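Local coordinates for prenyltransference for protein (Lavandula lanata, PDB 5HC8), which catalyses the head-to-middle condensation of two dimethylallyl diphosphate units to lavandulyl diphosphate, as a member of the cis-prenyltransferase (undecaprenyl diphosphate synthase) family, at residues Val96-Lys110 against Glu125-Ala139. Residues are numbered along the deposited sequence; the frame is centred on the assembly and turned at random.
Sequences VTSQQDIQFSAIGDK and EGLSQANKGMHFILA. With SO4 (sulfate ion), chain E.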
loop_
_atom_site.group_PDB
_atom_site.type_symbol
_atom_site.label_atom_id
_atom_site.label_comp_id
_atom_site.label_asym_id
_atom_site.label_seq_id
_atom_site.Cartn_x
_atom_site.Cartn_y
_atom_site.Cartn_z
ATOM N N VAL A 96 -15.188 -4.142 26.529
ATOM C CA VAL A 96 -13.994 -4.164 27.339
ATOM C C VAL A 96 -14.321 -4.700 28.756
ATOM O O VAL A 96 -13.432 -5.268 29.420
ATOM C CB VAL A 96 -13.286 -2.799 27.383
ATOM C CG1 VAL A 96 -13.034 -2.268 25.991
ATOM C CG2 VAL A 96 -14.065 -1.763 28.154
ATOM N N THR A 97 -15.580 -4.549 29.170
ATOM C CA THR A 97 -16.066 -5.096 30.479
ATOM C C THR A 97 -16.722 -6.473 30.399
ATOM O O THR A 97 -17.057 -7.050 31.434
ATOM C CB THR A 97 -16.944 -4.102 31.291
ATOM O OG1 THR A 97 -18.190 -3.829 30.644
ATOM C CG2 THR A 97 -16.193 -2.799 31.483
ATOM N N SER A 98 -16.850 -7.028 29.189
ATOM C CA SER A 98 -17.275 -8.414 29.008
ATOM C C SER A 98 -16.155 -9.374 29.312
ATOM O O SER A 98 -15.003 -8.986 29.573
ATOM C CB SER A 98 -17.718 -8.665 27.564
ATOM O OG SER A 98 -16.600 -8.807 26.693
ATOM N N GLN A 99 -16.484 -10.651 29.236
ATOM C CA GLN A 99 -15.475 -11.690 29.365
ATOM C C GLN A 99 -14.534 -11.722 28.166
ATOM O O GLN A 99 -13.541 -12.410 28.214
ATOM C CB GLN A 99 -16.114 -13.060 29.547
ATOM C CG GLN A 99 -16.804 -13.217 30.902
ATOM C CD GLN A 99 -18.250 -13.685 30.765
ATOM O OE1 GLN A 99 -19.169 -12.875 30.537
ATOM N NE2 GLN A 99 -18.461 -14.999 30.897
ATOM N N GLN A 100 -14.812 -10.992 27.093
ATOM C CA GLN A 100 -13.826 -10.931 25.990
ATOM C C GLN A 100 -12.632 -10.093 26.359
ATOM O O GLN A 100 -11.501 -10.340 25.886
ATOM C CB GLN A 100 -14.506 -10.520 24.690
ATOM C CG GLN A 100 -15.500 -11.601 24.299
ATOM C CD GLN A 100 -16.072 -11.431 22.918
ATOM O OE1 GLN A 100 -16.797 -10.458 22.646
ATOM N NE2 GLN A 100 -15.782 -12.391 22.043
ATOM N N ASP A 101 -12.856 -9.164 27.290
ATOM C CA ASP A 101 -11.755 -8.515 27.944
ATOM C C ASP A 101 -10.922 -7.726 26.927
ATOM O O ASP A 101 -9.686 -7.767 26.936
ATOM C CB ASP A 101 -10.846 -9.530 28.630
ATOM C CG ASP A 101 -9.968 -8.893 29.702
ATOM O OD1 ASP A 101 -10.327 -7.841 30.269
ATOM O OD2 ASP A 101 -8.892 -9.425 29.946
ATOM N N ILE A 102 -11.620 -7.022 26.054
ATOM C CA ILE A 102 -10.963 -6.350 24.940
ATOM C C ILE A 102 -10.161 -5.158 25.378
ATOM O O ILE A 102 -10.586 -4.414 26.224
ATOM C CB ILE A 102 -12.018 -5.977 23.909
ATOM C CG1 ILE A 102 -12.382 -7.283 23.203
ATOM C CG2 ILE A 102 -11.509 -4.915 22.929
ATOM C CD1 ILE A 102 -13.858 -7.358 23.104
ATOM N N GLN A 103 -8.985 -5.004 24.799
ATOM C CA GLN A 103 -8.201 -3.834 25.010
ATOM C C GLN A 103 -8.477 -2.845 23.884
ATOM O O GLN A 103 -8.354 -3.235 22.710
ATOM C CB GLN A 103 -6.752 -4.181 25.010
ATOM C CG GLN A 103 -6.375 -5.255 26.007
ATOM C CD GLN A 103 -4.916 -5.679 25.850
ATOM O OE1 GLN A 103 -4.019 -4.925 26.203
ATOM N NE2 GLN A 103 -4.678 -6.879 25.291
ATOM N N PHE A 104 -8.829 -1.590 24.245
ATOM C CA PHE A 104 -9.231 -0.568 23.296
ATOM C C PHE A 104 -8.180 0.519 23.159
ATOM O O PHE A 104 -7.660 0.993 24.135
ATOM C CB PHE A 104 -10.575 0.067 23.628
ATOM C CG PHE A 104 -10.854 1.241 22.740
ATOM C CD1 PHE A 104 -11.370 1.050 21.478
ATOM C CD2 PHE A 104 -10.489 2.525 23.126
ATOM C CE1 PHE A 104 -11.582 2.105 20.620
ATOM C CE2 PHE A 104 -10.674 3.587 22.276
ATOM C CZ PHE A 104 -11.218 3.379 21.009
ATOM N N SER A 105 -7.773 0.841 21.928
ATOM C CA SER A 105 -6.950 1.996 21.648
ATOM C C SER A 105 -7.506 2.727 20.447
ATOM O O SER A 105 -8.187 2.129 19.637
ATOM C CB SER A 105 -5.534 1.644 21.311
ATOM O OG SER A 105 -4.895 0.865 22.261
ATOM N N ALA A 106 -7.227 4.023 20.356
ATOM C CA ALA A 106 -7.497 4.764 19.151
ATOM C C ALA A 106 -6.170 5.276 18.644
ATOM O O ALA A 106 -5.212 5.605 19.453
ATOM C CB ALA A 106 -8.528 5.900 19.344
ATOM N N ILE A 107 -6.046 5.248 17.307
ATOM C CA ILE A 107 -4.884 5.845 16.635
ATOM C C ILE A 107 -5.349 6.916 15.653
ATOM O O ILE A 107 -6.442 6.824 15.098
ATOM C CB ILE A 107 -3.958 4.838 15.957
ATOM C CG1 ILE A 107 -4.643 4.131 14.775
ATOM C CG2 ILE A 107 -3.422 3.860 17.006
ATOM C CD1 ILE A 107 -3.673 3.214 14.027
ATOM N N GLY A 108 -4.511 7.917 15.472
ATOM C CA GLY A 108 -4.734 8.995 14.533
ATOM C C GLY A 108 -4.430 10.351 15.165
ATOM O O GLY A 108 -3.937 10.410 16.284
ATOM N N ASP A 109 -4.726 11.418 14.426
ATOM C CA ASP A 109 -4.527 12.829 14.884
ATOM C C ASP A 109 -5.718 13.237 15.743
ATOM O O ASP A 109 -6.661 13.882 15.321
ATOM C CB ASP A 109 -4.313 13.729 13.685
ATOM C CG ASP A 109 -3.845 15.147 14.069
ATOM O OD1 ASP A 109 -3.843 15.475 15.263
ATOM O OD2 ASP A 109 -3.552 15.932 13.151
ATOM N N LYS A 110 -5.662 12.811 16.983
ATOM C CA LYS A 110 -6.827 12.896 17.857
ATOM C C LYS A 110 -7.122 14.354 18.235
ATOM O O LYS A 110 -8.249 14.702 18.532
ATOM C CB LYS A 110 -6.605 12.042 19.078
ATOM C CG LYS A 110 -6.683 10.587 18.723
ATOM C CD LYS A 110 -6.220 9.781 19.927
ATOM C CE LYS A 110 -4.806 9.259 19.776
ATOM N NZ LYS A 110 -4.676 8.049 20.635
ATOM N N GLU A 125 -10.114 3.868 26.674
ATOM C CA GLU A 125 -8.778 3.395 26.730
ATOM C C GLU A 125 -8.424 3.111 28.212
ATOM O O GLU A 125 -7.863 2.056 28.559
ATOM C CB GLU A 125 -7.821 4.453 26.134
ATOM C CG GLU A 125 -7.915 4.585 24.578
ATOM C CD GLU A 125 -6.831 5.461 23.974
ATOM O OE1 GLU A 125 -6.386 5.273 22.796
ATOM O OE2 GLU A 125 -6.447 6.412 24.676
ATOM N N GLY A 126 -8.755 4.073 29.077
ATOM C CA GLY A 126 -8.528 3.922 30.526
ATOM C C GLY A 126 -9.233 2.728 31.142
ATOM O O GLY A 126 -8.618 1.962 31.864
ATOM N N LEU A 127 -10.503 2.551 30.789
ATOM C CA LEU A 127 -11.312 1.408 31.218
ATOM C C LEU A 127 -10.731 0.049 30.804
ATOM O O LEU A 127 -10.964 -0.975 31.459
ATOM C CB LEU A 127 -12.724 1.573 30.660
ATOM C CG LEU A 127 -13.846 0.701 31.172
ATOM C CD1 LEU A 127 -14.267 1.252 32.533
ATOM C CD2 LEU A 127 -15.042 0.640 30.214
ATOM N N SER A 128 -9.931 0.023 29.741
ATOM C CA SER A 128 -9.466 -1.256 29.189
ATOM C C SER A 128 -7.966 -1.403 29.337
ATOM O O SER A 128 -7.357 -2.380 28.884
ATOM C CB SER A 128 -9.906 -1.355 27.714
ATOM O OG SER A 128 -9.337 -0.322 26.937
ATOM N N GLN A 129 -7.353 -0.440 30.003
ATOM C CA GLN A 129 -5.929 -0.387 30.070
ATOM C C GLN A 129 -5.314 -1.688 30.584
ATOM O O GLN A 129 -4.248 -2.103 30.108
ATOM C CB GLN A 129 -5.475 0.777 30.961
ATOM C CG GLN A 129 -3.957 0.805 31.089
ATOM C CD GLN A 129 -3.389 2.198 31.230
ATOM O OE1 GLN A 129 -3.947 3.034 31.934
ATOM N NE2 GLN A 129 -2.259 2.451 30.566
ATOM N N ALA A 130 -5.948 -2.325 31.563
ATOM C CA ALA A 130 -5.363 -3.553 32.139
ATOM C C ALA A 130 -5.843 -4.871 31.469
ATOM O O ALA A 130 -5.435 -5.960 31.877
ATOM C CB ALA A 130 -5.631 -3.592 33.644
ATOM N N ASN A 131 -6.716 -4.776 30.470
ATOM C CA ASN A 131 -7.333 -5.966 29.872
ATOM C C ASN A 131 -6.292 -6.773 29.129
ATOM O O ASN A 131 -5.272 -6.252 28.684
ATOM C CB ASN A 131 -8.494 -5.566 28.957
ATOM C CG ASN A 131 -9.660 -5.000 29.732
ATOM O OD1 ASN A 131 -9.552 -4.880 30.934
ATOM N ND2 ASN A 131 -10.768 -4.653 29.074
ATOM N N LYS A 132 -6.530 -8.067 29.002
ATOM C CA LYS A 132 -5.581 -8.958 28.354
ATOM C C LYS A 132 -6.132 -9.611 27.084
ATOM O O LYS A 132 -5.469 -10.457 26.515
ATOM C CB LYS A 132 -5.215 -10.090 29.352
ATOM C CG LYS A 132 -4.333 -9.656 30.517
ATOM C CD LYS A 132 -2.892 -9.356 30.094
ATOM C CE LYS A 132 -2.095 -8.787 31.263
ATOM N NZ LYS A 132 -0.831 -8.150 30.814
ATOM N N GLY A 133 -7.355 -9.294 26.684
ATOM C CA GLY A 133 -7.974 -9.936 25.526
ATOM C C GLY A 133 -7.527 -9.288 24.215
ATOM O O GLY A 133 -6.481 -8.668 24.142
ATOM N N MET A 134 -8.322 -9.459 23.176
ATOM C CA MET A 134 -7.906 -9.023 21.861
ATOM C C MET A 134 -7.814 -7.526 21.929
ATOM O O MET A 134 -8.659 -6.871 22.519
ATOM C CB MET A 134 -8.927 -9.441 20.802
ATOM C CG MET A 134 -8.617 -9.031 19.358
ATOM S SD MET A 134 -9.954 -9.381 18.233
ATOM C CE MET A 134 -11.039 -8.003 18.492
ATOM N N HIS A 135 -6.808 -6.994 21.268
ATOM C CA HIS A 135 -6.695 -5.568 21.043
ATOM C C HIS A 135 -7.662 -5.150 19.879
ATOM O O HIS A 135 -7.752 -5.833 18.832
ATOM C CB HIS A 135 -5.225 -5.284 20.738
ATOM C CG HIS A 135 -4.779 -3.871 20.918
ATOM N ND1 HIS A 135 -3.465 -3.502 20.735
ATOM C CD2 HIS A 135 -5.436 -2.739 21.269
ATOM C CE1 HIS A 135 -3.336 -2.213 20.959
ATOM N NE2 HIS A 135 -4.521 -1.725 21.267
ATOM N N PHE A 136 -8.373 -4.037 20.098
ATOM C CA PHE A 136 -9.218 -3.380 19.119
ATOM C C PHE A 136 -8.723 -1.958 18.937
ATOM O O PHE A 136 -8.702 -1.172 19.892
ATOM C CB PHE A 136 -10.657 -3.334 19.610
ATOM C CG PHE A 136 -11.567 -2.467 18.794
ATOM C CD1 PHE A 136 -11.432 -2.349 17.388
ATOM C CD2 PHE A 136 -12.540 -1.680 19.419
ATOM C CE1 PHE A 136 -12.272 -1.519 16.651
ATOM C CE2 PHE A 136 -13.398 -0.850 18.668
ATOM C CZ PHE A 136 -13.273 -0.782 17.284
ATOM N N ILE A 137 -8.225 -1.624 17.738
ATOM C CA ILE A 137 -7.819 -0.245 17.417
ATOM C C ILE A 137 -8.892 0.406 16.537
ATOM O O ILE A 137 -9.314 -0.162 15.501
ATOM C CB ILE A 137 -6.479 -0.193 16.704
ATOM C CG1 ILE A 137 -5.387 -0.592 17.685
ATOM C CG2 ILE A 137 -6.153 1.227 16.161
ATOM C CD1 ILE A 137 -4.026 -0.864 17.057
ATOM N N LEU A 138 -9.361 1.569 16.973
ATOM C CA LEU A 138 -10.196 2.426 16.158
ATOM C C LEU A 138 -9.243 3.492 15.600
ATOM O O LEU A 138 -8.679 4.256 16.335
ATOM C CB LEU A 138 -11.339 3.035 16.951
ATOM C CG LEU A 138 -12.252 3.945 16.135
ATOM C CD1 LEU A 138 -13.062 3.253 15.048
ATOM C CD2 LEU A 138 -13.161 4.683 17.080
ATOM N N ALA A 139 -9.061 3.486 14.293
ATOM C CA ALA A 139 -8.251 4.469 13.570
ATOM C C ALA A 139 -9.144 5.598 13.070
ATOM O O ALA A 139 -9.984 5.422 12.202
ATOM C CB ALA A 139 -7.496 3.784 12.412
HETATM S S SO4 E . -0.742 -5.895 21.167
HETATM O O1 SO4 E . -1.625 -5.494 19.985
HETATM O O2 SO4 E . 0.760 -5.691 21.064
HETATM O O3 SO4 E . -1.141 -5.153 22.419
HETATM O O4 SO4 E . -1.038 -7.349 21.365
HETATM O O HOH W 1 -10.595 -11.373 23.641
HETATM O O HOH W 2 -6.222 0.912 26.469
#
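Q103 to I107 pair in parallel with H135 to A139, joined by helix 115-128 in a beta-alpha-beta crossover at one edge of the six-stranded sheet. Backbone bonds alternate from Q103 N to M134 O through I107 N to L138 O. On one face, the edge of F104 is turned toward the face of F136 in an offset edge-to-face pair, planes 63° apart, with F104 CD1 and F136 CD2 touching at 3.6 Å, while F104 CE1 touches L138 CB at 3.8 Å. On the other, S105 OG hydrogen-bonds H135 NE2 (2.8 Å) in the ring plane; H135 ND1 donates to a sulfate oxygen. Q103, its chain extended beyond CG (chi2 173°), carries its amide past N131 O so that NE2 donates to G133 O (2.8 Å), which lies in the plane of the Q103 amide. With only a methyl group at Q103, as in an alanine, G133 O would probably lose this donor and the backbone around N131 O its cover. The returning helix reaches back to the edge strand: F104 N donates to S128 OG, itself bonded to A124 O, and A106 N to E125 OE1 (2.9 Å). L88 of helix 74-89 packs on F104, F87 on F136. Where the turns meet, N131 ND2 bonds I102 O and, weakly, V96 O, and K132 N reaches D101 OD2 at 2.9 Å from above the carboxylate plane.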